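Local coordinates for protein glucosamine--fructose-6-phosphate aminotransferase [isomerizing] (Francisella tularensis subsp. tularensis, PDB 3TBF) that probably makes glucosamine 6-phosphate from fructose 6-phosphate and glutamine, represented by its C-terminal sugar-isomerising domain, at residues A[36-41]-A[195-200]; A[73-78]-A[169-174]; A[204-209]-A[327-332]. One frame throughout, in Å; residues are numbered along the deposited sequence.

Contact 1 (A[36-41]-A[195-200]); sequences GEISLD and KYTEEL
I38 and T197 bring a short strand against the helix 190-201, their side chains meeting at a slant. The outer arm of I38 does the touching: CD1 comes to 3.6 Å from T197 OG1, while CG1 lies 3.9 Å from T197 CG2, so the hydrocarbon arm spans both branches of the threonine. At its far end I38 CD1 also reaches L200 CD1, 4.4 Å away and one helical turn on from T197. The carbonyl of G36 adds a looser contact, its O 4.2 Å from T197 CG2.

Beside these van der Waals contacts a single water joins the segments. It accepts from I38 N at 2.6 Å and donates to T197 OG1 at 2.7 Å, bridging the strand N-H and the threonine hydroxyl. The T197 hydroxyl stands beside its own backbone N (chi1 -55°), from where it also gives its proton to I193 O, one turn back in the helix. Two bonds therefore grip OG1 and fix its rotation, which leaves CG2 turned to I38 CG1.

Further out, K201 clamps the same edge: its NZ bonds to G36 O and forms a salt bridge with E198 OE2. I38 belongs to the two-stranded antiparallel pairing of 33-34 with 37-38, where it touches L33. It also packs on V180 of helix 165-184, and L200 rests on A175 of that helix, so the hairpin and helix 190-201 meet over a common helical neighbour.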
ATOM      1  N   GLY A  36      23.681 -28.188   8.762  1.00 42.26           N
ATOM      2  CA  GLY A  36      22.336 -27.854   9.256  1.00 41.17           C
ATOM      3  C   GLY A  36      22.183 -26.511   9.951  1.00 39.92           C
ATOM      4  O   GLY A  36      21.157 -26.279  10.529  1.00 38.67           O
ATOM      5  N   GLU A  37      23.206 -25.653   9.896  1.00 39.12           N
ATOM      6  CA  GLU A  37      23.147 -24.306  10.463  1.00 39.63           C
ATOM      7  C   GLU A  37      23.206 -23.272   9.357  1.00 38.13           C
ATOM      8  O   GLU A  37      23.902 -23.453   8.364  1.00 37.24           O
ATOM      9  CB  GLU A  37      24.325 -24.049  11.397  1.00 40.54           C
ATOM     10  CG  GLU A  37      24.360 -24.958  12.621  1.00 44.31           C
ATOM     11  CD  GLU A  37      25.549 -24.640  13.536  1.00 49.91           C
ATOM     12  OE1 GLU A  37      26.548 -24.041  13.057  1.00 52.36           O
ATOM     13  OE2 GLU A  37      25.483 -24.986  14.738  1.00 53.18           O
ATOM     14  N   ILE A  38      22.478 -22.189   9.527  1.00 37.23           N
ATOM     15  CA  ILE A  38      22.568 -21.109   8.569  1.00 37.28           C
ATOM     16  C   ILE A  38      23.959 -20.549   8.627  1.00 37.83           C
ATOM     17  O   ILE A  38      24.474 -20.284   9.707  1.00 36.40           O
ATOM     18  CB  ILE A  38      21.528 -20.006   8.783  1.00 36.81           C
ATOM     19  CG1 ILE A  38      20.163 -20.527   8.343  1.00 35.65           C
ATOM     20  CG2 ILE A  38      21.844 -18.845   7.917  1.00 36.33           C
ATOM     21  CD1 ILE A  38      19.033 -19.699   8.743  1.00 33.47           C
ATOM     22  N   SER A  39      24.560 -20.433   7.445  1.00 38.90           N
ATOM     23  CA  SER A  39      25.959 -20.100   7.340  1.00 41.39           C
ATOM     24  C   SER A  39      26.220 -18.892   6.447  1.00 42.64           C
ATOM     25  O   SER A  39      25.733 -18.795   5.322  1.00 41.74           O
ATOM     26  CB  SER A  39      26.757 -21.302   6.818  1.00 41.68           C
ATOM     27  OG  SER A  39      28.142 -20.997   6.698  1.00 42.39           O
ATOM     28  N   LEU A  40      27.050 -18.002   6.960  1.00 45.05           N
ATOM     29  CA  LEU A  40      27.493 -16.838   6.213  1.00 46.92           C
ATOM     30  C   LEU A  40      28.455 -17.261   5.078  1.00 48.48           C
ATOM     31  O   LEU A  40      28.488 -16.616   4.033  1.00 47.70           O
ATOM     32  CB  LEU A  40      28.156 -15.840   7.173  1.00 47.17           C
ATOM     33  CG  LEU A  40      28.224 -14.403   6.687  1.00 47.88           C
ATOM     34  CD1 LEU A  40      26.804 -13.905   6.427  1.00 46.94           C
ATOM     35  CD2 LEU A  40      28.977 -13.513   7.699  1.00 47.09           C
ATOM     36  N   ASP A  41      29.202 -18.355   5.299  1.00 50.53           N
ATOM     37  CA  ASP A  41      30.131 -18.936   4.292  1.00 52.07           C
ATOM     38  C   ASP A  41      29.462 -19.424   3.020  1.00 51.56           C
ATOM     39  O   ASP A  41      30.134 -19.597   2.020  1.00 52.26           O
ATOM     40  CB  ASP A  41      30.909 -20.122   4.870  1.00 52.89           C
ATOM     41  CG  ASP A  41      31.791 -19.725   6.058  1.00 56.67           C
ATOM     42  OD1 ASP A  41      32.159 -18.522   6.157  1.00 60.03           O
ATOM     43  OD2 ASP A  41      32.106 -20.622   6.892  1.00 59.36           O
ATOM     44  N   LYS A 195      16.654 -21.927  17.016  1.00 22.56           N
ATOM     45  CA  LYS A 195      15.237 -22.243  17.151  1.00 23.24           C
ATOM     46  C   LYS A 195      14.463 -21.807  15.893  1.00 22.58           C
ATOM     47  O   LYS A 195      13.607 -22.539  15.366  1.00 22.35           O
ATOM     48  CB  LYS A 195      14.710 -21.536  18.397  1.00 24.51           C
ATOM     49  CG  LYS A 195      13.230 -21.402  18.519  1.00 27.71           C
ATOM     50  CD  LYS A 195      12.925 -20.826  19.876  1.00 36.05           C
ATOM     51  CE  LYS A 195      11.837 -19.757  19.843  1.00 41.09           C
ATOM     52  NZ  LYS A 195      10.544 -20.355  19.351  1.00 46.33           N
ATOM     53  N   TYR A 196      14.777 -20.618  15.401  1.00 21.74           N
ATOM     54  CA  TYR A 196      14.134 -20.136  14.186  1.00 21.14           C
ATOM     55  C   TYR A 196      14.634 -20.848  12.917  1.00 20.62           C
ATOM     56  O   TYR A 196      13.854 -21.058  11.998  1.00 19.30           O
ATOM     57  CB  TYR A 196      14.291 -18.631  14.078  1.00 21.88           C
ATOM     58  CG  TYR A 196      13.751 -17.919  15.283  1.00 21.98           C
ATOM     59  CD1 TYR A 196      12.470 -18.193  15.750  1.00 25.49           C
ATOM     60  CD2 TYR A 196      14.511 -17.002  15.973  1.00 21.48           C
ATOM     61  CE1 TYR A 196      11.966 -17.561  16.842  1.00 25.07           C
ATOM     62  CE2 TYR A 196      14.008 -16.372  17.102  1.00 21.12           C
ATOM     63  CZ  TYR A 196      12.736 -16.657  17.511  1.00 23.36           C
ATOM     64  OH  TYR A 196      12.196 -16.074  18.622  1.00 26.49           O
ATOM     65  N   THR A 197      15.898 -21.270  12.896  1.00 20.39           N
ATOM     66  CA  THR A 197      16.368 -22.096  11.815  1.00 21.17           C
ATOM     67  C   THR A 197      15.565 -23.414  11.763  1.00 21.57           C
ATOM     68  O   THR A 197      15.186 -23.851  10.674  1.00 21.25           O
ATOM     69  CB  THR A 197      17.863 -22.403  11.920  1.00 21.40           C
ATOM     70  OG1 THR A 197      18.599 -21.188  12.015  1.00 23.66           O
ATOM     71  CG2 THR A 197      18.355 -23.100  10.672  1.00 21.26           C
ATOM     72  N   GLU A 198      15.299 -24.028  12.916  1.00 22.30           N
ATOM     73  CA  GLU A 198      14.495 -25.259  12.959  1.00 23.25           C
ATOM     74  C   GLU A 198      13.090 -25.011  12.489  1.00 22.54           C
ATOM     75  O   GLU A 198      12.499 -25.853  11.859  1.00 22.42           O
ATOM     76  CB  GLU A 198      14.457 -25.929  14.358  1.00 24.32           C
ATOM     77  CG  GLU A 198      15.820 -26.560  14.763  1.00 30.98           C
ATOM     78  CD  GLU A 198      16.362 -27.699  13.777  1.00 39.13           C
ATOM     79  OE1 GLU A 198      15.711 -28.788  13.698  1.00 46.09           O
ATOM     80  OE2 GLU A 198      17.444 -27.525  13.118  1.00 37.39           O
ATOM     81  N   GLU A 199      12.541 -23.848  12.801  1.00 22.24           N
ATOM     82  CA  GLU A 199      11.240 -23.521  12.312  1.00 22.01           C
ATOM     83  C   GLU A 199      11.211 -23.436  10.766  1.00 20.73           C
ATOM     84  O   GLU A 199      10.242 -23.850  10.151  1.00 19.78           O
ATOM     85  CB  GLU A 199      10.766 -22.212  12.966  1.00 22.62           C
ATOM     86  CG  GLU A 199       9.548 -21.611  12.318  1.00 24.43           C
ATOM     87  CD  GLU A 199       8.965 -20.372  13.074  1.00 29.81           C
ATOM     88  OE1 GLU A 199       9.563 -19.860  14.077  1.00 25.79           O
ATOM     89  OE2 GLU A 199       7.894 -19.917  12.608  1.00 31.64           O
ATOM     90  N   LEU A 200      12.249 -22.884  10.150  1.00 20.46           N
ATOM     91  CA  LEU A 200      12.322 -22.836   8.690  1.00 20.04           C
ATOM     92  C   LEU A 200      12.386 -24.265   8.162  1.00 20.05           C
ATOM     93  O   LEU A 200      11.697 -24.594   7.217  1.00 19.74           O
ATOM     94  CB  LEU A 200      13.531 -22.033   8.190  1.00 19.16           C
ATOM     95  CG  LEU A 200      13.543 -20.526   8.476  1.00 21.03           C
ATOM     96  CD1 LEU A 200      14.734 -19.770   7.776  1.00 17.55           C
ATOM     97  CD2 LEU A 200      12.188 -19.819   8.154  1.00 16.85           C
TER
HETATM   98  O   HOH W   1      21.262 -21.743  11.826  1.00 20.29           O

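Contact 2 (A[73-78]-A[169-174]); sequences KYWIEK and TQLVAL
W75 reaches from helix 63-80 to the backbone of helix 165-184, where L171 and L174 receive its six-membered ring. Its CB leaves the main chain toward the partner helix, and CG stands beside the backbone N (chi1 -69°), which carries the indole outward toward helix 165-184.

On the pyrrole side, NE1 donates to D333 O in a loop, so the indole N-H is satisfied from a third part of the chain and the ring is tethered at a second point. Passing along the benzo side, CE3 comes to 4.3 Å from L174 C, which is neither over the ring face nor at its edge. The next atom, CZ3, lies 4.3 Å from L174 CB and makes the shortest approach of the contact, 3.4 Å to L171 O. This oxygen sits at the ring edge, near the ring plane, and the slightly positive hydrogen on CZ3 probably points roughly at its partial negative charge. CH2, the outermost atom, is 3.8 Å from L171 O and meets the side chain of the same residue, its CG at 4.2 Å. The indole thus abuts both a carbonyl and the hydrocarbon of L171.

F334 meets the indole with its plane turned by about 40°, and A175, T178 and L237 touch it too. The leucines are held from other turns of helix 63-80: L171 rests on A68 and T71, L174 on A72. Helix 63-80 follows strand 56-61 of the first parallel sheet in the first SIS domain. Away from this buried interface Y74 OH hydrogen-bonds to E91 of the second subunit and E77 forms a salt bridge with R95 of that subunit, so the helix lies between helix 165-184 and the dimer partner.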
ATOM      1  N   LYS A  73       9.508  -7.350   5.673  1.00 15.78           N
ATOM      2  CA  LYS A  73       9.820  -6.178   6.462  1.00 15.59           C
ATOM      3  C   LYS A  73       9.440  -6.463   7.924  1.00 14.96           C
ATOM      4  O   LYS A  73      10.146  -6.053   8.834  1.00 13.44           O
ATOM      5  CB  LYS A  73       9.112  -4.954   5.892  1.00 15.56           C
ATOM      6  CG  LYS A  73       8.822  -3.855   6.907  1.00 19.65           C
ATOM      7  CD  LYS A  73       8.178  -2.622   6.293  1.00 21.62           C
ATOM      8  CE  LYS A  73       8.262  -1.454   7.293  1.00 23.39           C
ATOM      9  NZ  LYS A  73       8.182  -0.165   6.664  1.00 24.06           N
ATOM     10  N   TYR A  74       8.351  -7.177   8.150  1.00 15.04           N
ATOM     11  CA  TYR A  74       7.909  -7.434   9.516  1.00 16.08           C
ATOM     12  C   TYR A  74       9.029  -8.220  10.201  1.00 17.10           C
ATOM     13  O   TYR A  74       9.403  -7.908  11.345  1.00 18.08           O
ATOM     14  CB  TYR A  74       6.599  -8.216   9.539  1.00 15.54           C
ATOM     15  CG  TYR A  74       5.384  -7.389   9.212  1.00 17.62           C
ATOM     16  CD1 TYR A  74       5.076  -7.060   7.909  1.00 22.06           C
ATOM     17  CD2 TYR A  74       4.503  -6.963  10.203  1.00 21.44           C
ATOM     18  CE1 TYR A  74       3.924  -6.272   7.572  1.00 23.39           C
ATOM     19  CE2 TYR A  74       3.354  -6.194   9.889  1.00 23.63           C
ATOM     20  CZ  TYR A  74       3.078  -5.849   8.562  1.00 26.96           C
ATOM     21  OH  TYR A  74       1.954  -5.080   8.226  1.00 30.81           O
ATOM     22  N   TRP A  75       9.580  -9.217   9.491  1.00 16.49           N
ATOM     23  CA  TRP A  75      10.593 -10.144  10.054  1.00 16.58           C
ATOM     24  C   TRP A  75      11.890  -9.369  10.300  1.00 15.91           C
ATOM     25  O   TRP A  75      12.500  -9.511  11.345  1.00 16.35           O
ATOM     26  CB  TRP A  75      10.927 -11.278   9.073  1.00 16.13           C
ATOM     27  CG  TRP A  75       9.881 -12.251   8.828  1.00 16.38           C
ATOM     28  CD1 TRP A  75       8.911 -12.643   9.698  1.00 16.80           C
ATOM     29  CD2 TRP A  75       9.729 -13.067   7.656  1.00 14.08           C
ATOM     30  NE1 TRP A  75       8.144 -13.643   9.131  1.00 17.69           N
ATOM     31  CE2 TRP A  75       8.637 -13.934   7.887  1.00 15.61           C
ATOM     32  CE3 TRP A  75      10.402 -13.150   6.451  1.00 13.73           C
ATOM     33  CZ2 TRP A  75       8.194 -14.867   6.944  1.00 13.78           C
ATOM     34  CZ3 TRP A  75       9.963 -14.097   5.496  1.00 16.14           C
ATOM     35  CH2 TRP A  75       8.862 -14.943   5.762  1.00 14.50           C
ATOM     36  N   ILE A  76      12.286  -8.562   9.329  1.00 13.86           N
ATOM     37  CA  ILE A  76      13.547  -7.846   9.412  1.00 14.01           C
ATOM     38  C   ILE A  76      13.606  -6.871  10.567  1.00 15.42           C
ATOM     39  O   ILE A  76      14.583  -6.816  11.292  1.00 16.15           O
ATOM     40  CB  ILE A  76      13.887  -7.098   8.144  1.00 12.33           C
ATOM     41  CG1 ILE A  76      14.198  -8.087   7.022  1.00 13.28           C
ATOM     42  CG2 ILE A  76      15.103  -6.238   8.406  1.00 10.17           C
ATOM     43  CD1 ILE A  76      14.196  -7.522   5.665  1.00 10.04           C
ATOM     44  N   GLU A  77      12.559  -6.085  10.714  1.00 16.11           N
ATOM     45  CA  GLU A  77      12.465  -5.158  11.811  1.00 16.56           C
ATOM     46  C   GLU A  77      12.381  -5.849  13.159  1.00 16.10           C
ATOM     47  O   GLU A  77      13.085  -5.477  14.073  1.00 17.30           O
ATOM     48  CB  GLU A  77      11.284  -4.212  11.559  1.00 16.99           C
ATOM     49  CG  GLU A  77      11.574  -3.304  10.352  1.00 18.89           C
ATOM     50  CD  GLU A  77      11.060  -1.849  10.469  1.00 20.80           C
ATOM     51  OE1 GLU A  77      10.273  -1.548  11.424  1.00 18.87           O
ATOM     52  OE2 GLU A  77      11.479  -1.035   9.579  1.00 19.11           O
ATOM     53  N   LYS A  78      11.569  -6.884  13.254  1.00 15.59           N
ATOM     54  CA  LYS A  78      11.331  -7.551  14.504  1.00 16.53           C
ATOM     55  C   LYS A  78      12.506  -8.404  14.973  1.00 18.13           C
ATOM     56  O   LYS A  78      12.844  -8.347  16.145  1.00 20.59           O
ATOM     57  CB  LYS A  78      10.094  -8.467  14.382  1.00 16.03           C
ATOM     58  CG  LYS A  78       9.836  -9.337  15.598  1.00 14.97           C
ATOM     59  CD  LYS A  78       8.414  -9.965  15.581  1.00 15.13           C
ATOM     60  CE  LYS A  78       8.231 -10.854  16.796  1.00 18.42           C
ATOM     61  NZ  LYS A  78       6.895 -11.504  16.826  1.00 23.62           N
ATOM     62  N   THR A 169       9.373 -19.450  -2.157  1.00  9.78           N
ATOM     63  CA  THR A 169      10.814 -19.475  -2.075  1.00  9.20           C
ATOM     64  C   THR A 169      11.433 -18.111  -1.882  1.00  9.33           C
ATOM     65  O   THR A 169      12.503 -17.988  -1.239  1.00  7.83           O
ATOM     66  CB  THR A 169      11.478 -20.160  -3.296  1.00  9.60           C
ATOM     67  OG1 THR A 169      11.194 -19.438  -4.489  1.00  8.67           O
ATOM     68  CG2 THR A 169      10.998 -21.594  -3.444  1.00  6.21           C
ATOM     69  N   GLN A 170      10.789 -17.053  -2.392  1.00  9.91           N
ATOM     70  CA  GLN A 170      11.284 -15.706  -2.064  1.00  9.57           C
ATOM     71  C   GLN A 170      11.085 -15.405  -0.600  1.00  9.58           C
ATOM     72  O   GLN A 170      11.990 -14.900   0.052  1.00  9.65           O
ATOM     73  CB  GLN A 170      10.675 -14.643  -2.936  1.00 10.67           C
ATOM     74  CG  GLN A 170      11.191 -14.690  -4.369  1.00 10.88           C
ATOM     75  CD  GLN A 170      10.269 -13.944  -5.320  1.00 12.86           C
ATOM     76  OE1 GLN A 170       9.288 -13.347  -4.895  1.00 15.00           O
ATOM     77  NE2 GLN A 170      10.606 -13.936  -6.601  1.00 11.97           N
ATOM     78  N   LEU A 171       9.940 -15.768  -0.054  1.00 10.91           N
ATOM     79  CA  LEU A 171       9.732 -15.660   1.387  1.00 11.71           C
ATOM     80  C   LEU A 171      10.791 -16.428   2.169  1.00 11.58           C
ATOM     81  O   LEU A 171      11.401 -15.919   3.070  1.00 11.54           O
ATOM     82  CB  LEU A 171       8.366 -16.197   1.754  1.00 13.22           C
ATOM     83  CG  LEU A 171       7.110 -15.294   1.952  1.00 14.68           C
ATOM     84  CD1 LEU A 171       7.283 -13.837   1.655  1.00 12.92           C
ATOM     85  CD2 LEU A 171       5.928 -15.855   1.215  1.00 15.74           C
ATOM     86  N   VAL A 172      11.033 -17.670   1.821  1.00 11.67           N
ATOM     87  CA  VAL A 172      12.003 -18.426   2.557  1.00 11.92           C
ATOM     88  C   VAL A 172      13.395 -17.775   2.466  1.00 12.37           C
ATOM     89  O   VAL A 172      14.073 -17.631   3.482  1.00 12.55           O
ATOM     90  CB  VAL A 172      12.021 -19.901   2.104  1.00 13.12           C
ATOM     91  CG1 VAL A 172      13.244 -20.624   2.603  1.00 14.49           C
ATOM     92  CG2 VAL A 172      10.808 -20.623   2.615  1.00 10.43           C
ATOM     93  N   ALA A 173      13.818 -17.347   1.273  1.00 11.57           N
ATOM     94  CA  ALA A 173      15.114 -16.687   1.153  1.00 10.41           C
ATOM     95  C   ALA A 173      15.176 -15.472   2.077  1.00 11.00           C
ATOM     96  O   ALA A 173      16.210 -15.206   2.700  1.00 10.82           O
ATOM     97  CB  ALA A 173      15.381 -16.298  -0.285  1.00  9.52           C
ATOM     98  N   LEU A 174      14.094 -14.699   2.140  1.00 11.80           N
ATOM     99  CA  LEU A 174      14.088 -13.482   2.954  1.00 11.10           C
ATOM    100  C   LEU A 174      14.163 -13.814   4.431  1.00 11.71           C
ATOM    101  O   LEU A 174      14.773 -13.061   5.165  1.00 12.18           O
ATOM    102  CB  LEU A 174      12.867 -12.612   2.649  1.00 11.48           C
ATOM    103  CG  LEU A 174      12.938 -11.789   1.342  1.00 11.86           C
ATOM    104  CD1 LEU A 174      11.540 -11.440   0.763  1.00 11.01           C
ATOM    105  CD2 LEU A 174      13.753 -10.537   1.506  1.00 11.77           C
TER

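Contact 3 (A[204-209]-A[327-332]); sequences RALVMG and ELDAGH
L206 lays its methyl CD2 against the backbone of D329, 3.8 Å from D329 O. The first torsion (chi1 -61°) places CG toward the loop, where both methyls meet it. In the conformer described, the aspartate side chain runs askew to the leucine and CD2 is equally far from D329 OD2, a contact made less certain by a second conformer of the aspartate. CD1 takes the other direction along the loop, 4.0 Å from A330 O and 4.2 Å from G331 CA. G331 has no side chain, which lets the methyl settle over its backbone.

The loop emerges from strand 324-328, the outermost strand, within this chain, of the parallel sheet in the second SIS domain, and helix 203-211 lies alongside this exit. A water ties the backbones together, donating to L206 O at 2.6 Å and to D329 O at 2.8 Å. The loop is also held from outside: D311 OD2 accepts from A330 N, and the hydroxyl of S335, at the start of helix 335-355, bonds to A330 O. V339 of that helix touches L206 as well.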
ATOM      1  N   ARG A 204       8.516 -27.560   5.328  1.00 17.63           N
ATOM      2  CA  ARG A 204       8.185 -28.579   4.337  1.00 17.47           C
ATOM      3  C   ARG A 204       6.988 -29.443   4.745  1.00 17.43           C
ATOM      4  O   ARG A 204       6.035 -29.593   3.993  1.00 17.25           O
ATOM      5  CB  ARG A 204       9.388 -29.463   4.095  1.00 17.70           C
ATOM      6  CG  ARG A 204       9.071 -30.572   3.156  1.00 21.06           C
ATOM      7  CD  ARG A 204      10.298 -31.262   2.584  1.00 23.06           C
ATOM      8  NE  ARG A 204       9.892 -32.134   1.471  1.00 26.37           N
ATOM      9  CZ  ARG A 204      10.683 -32.536   0.480  1.00 27.93           C
ATOM     10  NH1 ARG A 204      11.948 -32.150   0.427  1.00 27.89           N
ATOM     11  NH2 ARG A 204      10.199 -33.336  -0.452  1.00 29.97           N
ATOM     12  N   ALA A 205       7.028 -29.987   5.950  1.00 16.92           N
ATOM     13  CA  ALA A 205       5.913 -30.788   6.451  1.00 17.34           C
ATOM     14  C   ALA A 205       4.629 -29.966   6.536  1.00 17.13           C
ATOM     15  O   ALA A 205       3.539 -30.437   6.247  1.00 17.36           O
ATOM     16  CB  ALA A 205       6.257 -31.395   7.822  1.00 15.74           C
ATOM     17  N   LEU A 206       4.753 -28.722   6.944  1.00 17.46           N
ATOM     18  CA  LEU A 206       3.554 -27.909   7.152  1.00 17.17           C
ATOM     19  C   LEU A 206       2.937 -27.547   5.774  1.00 16.77           C
ATOM     20  O   LEU A 206       1.713 -27.493   5.608  1.00 17.09           O
ATOM     21  CB  LEU A 206       3.937 -26.710   7.957  1.00 16.93           C
ATOM     22  CG  LEU A 206       4.500 -27.040   9.347  1.00 19.58           C
ATOM     23  CD1 LEU A 206       4.867 -25.728  10.029  1.00 19.29           C
ATOM     24  CD2 LEU A 206       3.526 -27.851  10.219  1.00 19.04           C
ATOM     25  N   VAL A 207       3.790 -27.372   4.774  1.00 15.93           N
ATOM     26  CA  VAL A 207       3.310 -27.041   3.457  1.00 16.19           C
ATOM     27  C   VAL A 207       2.588 -28.239   2.885  1.00 17.34           C
ATOM     28  O   VAL A 207       1.525 -28.133   2.284  1.00 16.67           O
ATOM     29  CB  VAL A 207       4.457 -26.559   2.559  1.00 15.98           C
ATOM     30  CG1 VAL A 207       4.063 -26.563   1.068  1.00 14.28           C
ATOM     31  CG2 VAL A 207       4.932 -25.133   3.009  1.00 14.51           C
HETATM   32  N   MSE A 208       3.159 -29.405   3.111  1.00 18.99           N
HETATM   33  CA  MSE A 208       2.526 -30.627   2.658  1.00 19.81           C
HETATM   34  C   MSE A 208       1.141 -30.819   3.280  1.00 20.22           C
HETATM   35  O   MSE A 208       0.189 -31.154   2.568  1.00 20.61           O
HETATM   36  CB  MSE A 208       3.442 -31.794   2.947  1.00 20.44           C
HETATM   37  CG  MSE A 208       2.905 -33.096   2.462  1.00 22.83           C
HETATM   38 SE   MSE A 208       2.947 -33.199   0.498  0.60 25.70          SE
HETATM   39  CE  MSE A 208       4.889 -33.294  -0.007  1.00 24.07           C
ATOM     40  N   GLY A 209       1.019 -30.569   4.585  1.00 20.37           N
ATOM     41  CA  GLY A 209      -0.285 -30.546   5.277  1.00 19.62           C
ATOM     42  C   GLY A 209      -1.266 -29.589   4.636  1.00 19.95           C
ATOM     43  O   GLY A 209      -2.481 -29.859   4.536  1.00 20.06           O
ATOM     44  N   GLU A 327      -8.943 -25.683   8.612  1.00 29.25           N
ATOM     45  CA  GLU A 327      -7.955 -25.510   9.645  1.00 29.69           C
ATOM     46  C   GLU A 327      -6.672 -26.194   9.260  1.00 28.61           C
ATOM     47  O   GLU A 327      -6.673 -27.175   8.541  1.00 28.59           O
ATOM     48  CB  GLU A 327      -8.473 -26.043  10.978  1.00 30.87           C
ATOM     49  CG  GLU A 327      -8.482 -27.527  11.098  1.00 36.21           C
ATOM     50  CD  GLU A 327      -8.936 -28.014  12.479  1.00 42.04           C
ATOM     51  OE1 GLU A 327      -8.352 -27.577  13.511  1.00 44.72           O
ATOM     52  OE2 GLU A 327      -9.879 -28.841  12.514  1.00 46.18           O
ATOM     53  N   LEU A 328      -5.565 -25.690   9.757  1.00 27.67           N
ATOM     54  CA  LEU A 328      -4.305 -26.274   9.437  1.00 26.64           C
ATOM     55  C   LEU A 328      -3.279 -25.886  10.473  1.00 25.90           C
ATOM     56  O   LEU A 328      -3.445 -24.906  11.153  1.00 26.43           O
ATOM     57  CB  LEU A 328      -3.868 -25.796   8.035  1.00 27.34           C
ATOM     58  CG  LEU A 328      -3.615 -24.310   7.712  1.00 26.46           C
ATOM     59  CD1 LEU A 328      -2.662 -24.188   6.549  1.00 26.84           C
ATOM     60  CD2 LEU A 328      -4.904 -23.659   7.357  1.00 28.91           C
ATOM     61  N   ASP A 329      -2.207 -26.657  10.583  1.00 25.44           N
ATOM     62  CA  ASP A 329      -1.071 -26.279  11.406  0.60 25.49           C
ATOM     63  C   ASP A 329      -0.177 -25.398  10.576  1.00 24.25           C
ATOM     64  O   ASP A 329       0.320 -25.831   9.567  1.00 24.14           O
ATOM     65  CB  ASP A 329      -0.296 -27.509  11.856  0.60 26.39           C
ATOM     66  CG  ASP A 329       0.804 -27.179  12.871  0.60 29.41           C
ATOM     67  OD1 ASP A 329       1.063 -25.957  13.135  0.60 29.82           O
ATOM     68  OD2 ASP A 329       1.391 -28.161  13.407  0.60 31.56           O
ATOM     69  N   ALA A 330       0.018 -24.154  11.012  1.00 23.90           N
ATOM     70  CA  ALA A 330       0.832 -23.161  10.281  1.00 22.02           C
ATOM     71  C   ALA A 330       2.159 -22.767  10.958  1.00 21.74           C
ATOM     72  O   ALA A 330       3.037 -22.151  10.325  1.00 21.56           O
ATOM     73  CB  ALA A 330       0.009 -21.915  10.008  1.00 21.23           C
ATOM     74  N   GLY A 331       2.323 -23.091  12.223  1.00 21.90           N
ATOM     75  CA  GLY A 331       3.578 -22.862  12.888  1.00 22.44           C
ATOM     76  C   GLY A 331       3.586 -21.440  13.376  1.00 23.50           C
ATOM     77  O   GLY A 331       2.556 -20.926  13.740  1.00 25.44           O
ATOM     78  N   HIS A 332       4.735 -20.778  13.316  1.00 24.14           N
ATOM     79  CA  HIS A 332       4.907 -19.464  13.928  1.00 24.83           C
ATOM     80  C   HIS A 332       5.249 -18.355  12.903  1.00 23.40           C
ATOM     81  O   HIS A 332       4.783 -18.387  11.763  1.00 21.75           O
ATOM     82  CB  HIS A 332       5.915 -19.585  15.086  1.00 26.17           C
ATOM     83  CG  HIS A 332       5.511 -20.595  16.118  1.00 29.48           C
ATOM     84  ND1 HIS A 332       4.291 -20.553  16.765  1.00 32.65           N
ATOM     85  CD2 HIS A 332       6.162 -21.683  16.602  1.00 33.57           C
ATOM     86  CE1 HIS A 332       4.216 -21.572  17.604  1.00 36.83           C
ATOM     87  NE2 HIS A 332       5.338 -22.271  17.523  1.00 35.35           N
TER
HETATM   88  O   HOH W   2      -0.063 -27.677   7.542  1.00 19.04           O

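Contact 2 is nested inside the chain loop that contact 1 closes, and contact 3 opens only after both. The centre of contact 1 lies about 14 Å from that of contact 2 and about 19 Å from that of contact 3; the centres of contact 2 and contact 3 are about 18 Å apart. Helices 165-184, 190-201 and 203-211 succeed one another along the chain and carry one segment of each contact. Contacts 1 and 3 touch where E199 OE2 packs against H332, and E199 also bonds to the backbone of F334 and S335. Residues 332-335 are common to the surroundings of all three contacts, since D333 and F334 also reach W75, consistent with a link between the two SIS domains.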